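Geranyltranstransferase (Methylococcus capsulatus, PDB 3TS7) probably makes farnesyl diphosphate, a fifteen-carbon isoprenoid precursor, by magnesium-dependent chain elongation. Local coordinates at residues M42-L47 with K109-A114. Sequence-based numbering, arbitrary orientation.
Sequences MRYSVL and KAYDEA
Y44 and Y111 meet as a T-shaped pair: the edge of the Y111 ring is presented to a face of Y44, with the ring planes at 83° and the centroids 5.7 Å apart. The ring atom nearest that face is Y111 CE2, which lies over it near the root of the ring, 4.0 Å from Y44 CG. Beyond it the phenol oxygen reaches the aliphatic stem, Y111 OH standing 3.8 Å from Y44 CB. The other end of the Y44 ring belongs to A110, whose methyl comes in obliquely; A110 CB is 3.6 Å from Y44 CZ and also touches the hydroxyl oxygen. Two consecutive residues thus share one tyrosine, Y111 at its base and A110 at its tip. In this all-alpha isoprenoid synthase fold the small surface contact joins helix 36-46, which supplies Y44, to A110, the last residue of helix 107-110, and to Y111, in the break before helix 113-133. With chi1 at 174° the Y44 ring lies trans to the backbone N and reaches away from its helix toward A110 and Y111. Y111 is the first residue to depart from helical geometry after A110, and its side chain also touches R37, Q40 and A41 of helix 36-46. No hydrogen bond joins the two segments directly, but Y44 OH donates a hydrogen bond to P105 O, while K104 makes a cation-pi contact with the ring and its NZ hydrogen-bonds to Y44 O. One residue past Y111, D112 N-caps helix 113-133 and forms a salt bridge with R37, a further link back to helix 36-46.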
loop_
_atom_site.group_PDB
_atom_site.type_symbol
_atom_site.label_atom_id
_atom_site.label_comp_id
_atom_site.label_asym_id
_atom_site.label_seq_id
_atom_site.Cartn_x
_atom_site.Cartn_y
_atom_site.Cartn_z
ATOM N N MET B 42 -6.740 0.176 -13.292
ATOM C CA MET B 42 -6.143 -0.930 -12.538
ATOM C C MET B 42 -6.152 -2.220 -13.345
ATOM O O MET B 42 -5.135 -2.911 -13.429
ATOM C CB MET B 42 -6.888 -1.157 -11.229
ATOM C CG MET B 42 -6.929 0.039 -10.336
ATOM S SD MET B 42 -8.066 -0.277 -8.967
ATOM C CE MET B 42 -6.866 -0.613 -7.761
ATOM N N ARG B 43 -7.299 -2.523 -13.945
ATOM C CA ARG B 43 -7.463 -3.686 -14.819
ATOM C C ARG B 43 -6.614 -3.634 -16.089
ATOM O O ARG B 43 -6.157 -4.669 -16.564
ATOM C CB ARG B 43 -8.930 -3.873 -15.196
ATOM C CG ARG B 43 -9.733 -4.502 -14.087
ATOM C CD ARG B 43 -11.222 -4.505 -14.355
ATOM N NE ARG B 43 -11.854 -5.420 -13.417
ATOM C CZ ARG B 43 -12.036 -6.713 -13.656
ATOM N NH1 ARG B 43 -12.599 -7.480 -12.739
ATOM N NH2 ARG B 43 -11.654 -7.233 -14.821
ATOM N N TYR B 44 -6.422 -2.432 -16.630
ATOM C CA TYR B 44 -5.638 -2.225 -17.857
ATOM C C TYR B 44 -4.177 -2.563 -17.599
ATOM O O TYR B 44 -3.502 -3.129 -18.454
ATOM C CB TYR B 44 -5.764 -0.776 -18.308
ATOM C CG TYR B 44 -4.902 -0.357 -19.471
ATOM C CD1 TYR B 44 -5.388 -0.426 -20.780
ATOM C CD2 TYR B 44 -3.618 0.162 -19.261
ATOM C CE1 TYR B 44 -4.610 -0.004 -21.857
ATOM C CE2 TYR B 44 -2.828 0.562 -20.328
ATOM C CZ TYR B 44 -3.328 0.477 -21.622
ATOM O OH TYR B 44 -2.550 0.890 -22.678
ATOM N N SER B 45 -3.707 -2.191 -16.414
ATOM C CA SER B 45 -2.339 -2.444 -16.001
ATOM C C SER B 45 -2.095 -3.867 -15.494
ATOM O O SER B 45 -1.024 -4.426 -15.724
ATOM C CB SER B 45 -1.922 -1.420 -14.967
ATOM O OG SER B 45 -1.898 -0.124 -15.538
ATOM N N VAL B 46 -3.078 -4.464 -14.826
ATOM C CA VAL B 46 -2.878 -5.789 -14.236
ATOM C C VAL B 46 -3.138 -6.941 -15.204
ATOM O O VAL B 46 -2.386 -7.916 -15.227
ATOM C CB VAL B 46 -3.714 -5.975 -12.946
ATOM C CG1 VAL B 46 -3.675 -7.423 -12.442
ATOM C CG2 VAL B 46 -3.198 -5.071 -11.884
ATOM N N LEU B 47 -4.191 -6.827 -16.005
ATOM C CA LEU B 47 -4.667 -7.964 -16.775
ATOM C C LEU B 47 -4.111 -7.976 -18.191
ATOM O O LEU B 47 -3.489 -7.006 -18.631
ATOM C CB LEU B 47 -6.200 -8.001 -16.790
ATOM C CG LEU B 47 -6.895 -8.221 -15.451
ATOM C CD1 LEU B 47 -8.394 -8.036 -15.598
ATOM C CD2 LEU B 47 -6.564 -9.601 -14.853
ATOM N N LYS B 109 -0.188 7.321 -19.833
ATOM C CA LYS B 109 -0.451 7.707 -21.223
ATOM C C LYS B 109 -1.866 7.340 -21.624
ATOM O O LYS B 109 -2.573 8.160 -22.199
ATOM C CB LYS B 109 0.553 7.073 -22.197
ATOM C CG LYS B 109 1.900 7.764 -22.245
ATOM C CD LYS B 109 1.785 9.210 -22.693
ATOM C CE LYS B 109 2.888 10.051 -22.071
ATOM N NZ LYS B 109 3.116 11.323 -22.805
ATOM N N ALA B 110 -2.273 6.114 -21.294
ATOM C CA ALA B 110 -3.577 5.567 -21.676
ATOM C C ALA B 110 -4.759 6.234 -20.970
ATOM O O ALA B 110 -5.881 6.201 -21.484
ATOM C CB ALA B 110 -3.606 4.071 -21.434
ATOM N N TYR B 111 -4.505 6.799 -19.787
ATOM C CA TYR B 111 -5.506 7.555 -19.021
ATOM C C TYR B 111 -4.985 8.973 -18.768
ATOM O O TYR B 111 -4.996 9.811 -19.671
ATOM C CB TYR B 111 -5.900 6.818 -17.720
ATOM C CG TYR B 111 -6.606 5.498 -17.995
ATOM C CD1 TYR B 111 -8.001 5.422 -18.043
ATOM C CD2 TYR B 111 -5.873 4.332 -18.256
ATOM C CE1 TYR B 111 -8.645 4.215 -18.328
ATOM C CE2 TYR B 111 -6.499 3.138 -18.545
ATOM C CZ TYR B 111 -7.881 3.079 -18.572
ATOM O OH TYR B 111 -8.481 1.881 -18.861
ATOM N N ASP B 112 -4.528 9.233 -17.552
ATOM C CA ASP B 112 -3.853 10.480 -17.213
ATOM C C ASP B 112 -3.023 10.196 -15.977
ATOM O O ASP B 112 -3.168 9.135 -15.360
ATOM C CB ASP B 112 -4.859 11.600 -16.929
ATOM C CG ASP B 112 -5.963 11.152 -16.005
ATOM O OD1 ASP B 112 -5.884 11.470 -14.801
ATOM O OD2 ASP B 112 -6.877 10.443 -16.477
ATOM N N GLU B 113 -2.169 11.145 -15.607
ATOM C CA GLU B 113 -1.257 10.952 -14.486
ATOM C C GLU B 113 -1.941 10.789 -13.133
ATOM O O GLU B 113 -1.455 10.024 -12.290
ATOM C CB GLU B 113 -0.213 12.057 -14.438
ATOM C CG GLU B 113 0.900 11.862 -15.454
ATOM C CD GLU B 113 1.891 12.994 -15.448
ATOM O OE1 GLU B 113 2.155 13.546 -16.533
ATOM O OE2 GLU B 113 2.414 13.332 -14.366
ATOM N N ALA B 114 -3.058 11.494 -12.941
ATOM C CA ALA B 114 -3.842 11.422 -11.707
ATOM C C ALA B 114 -4.465 10.034 -11.518
ATOM O O ALA B 114 -4.447 9.479 -10.406
ATOM C CB ALA B 114 -4.928 12.500 -11.703
#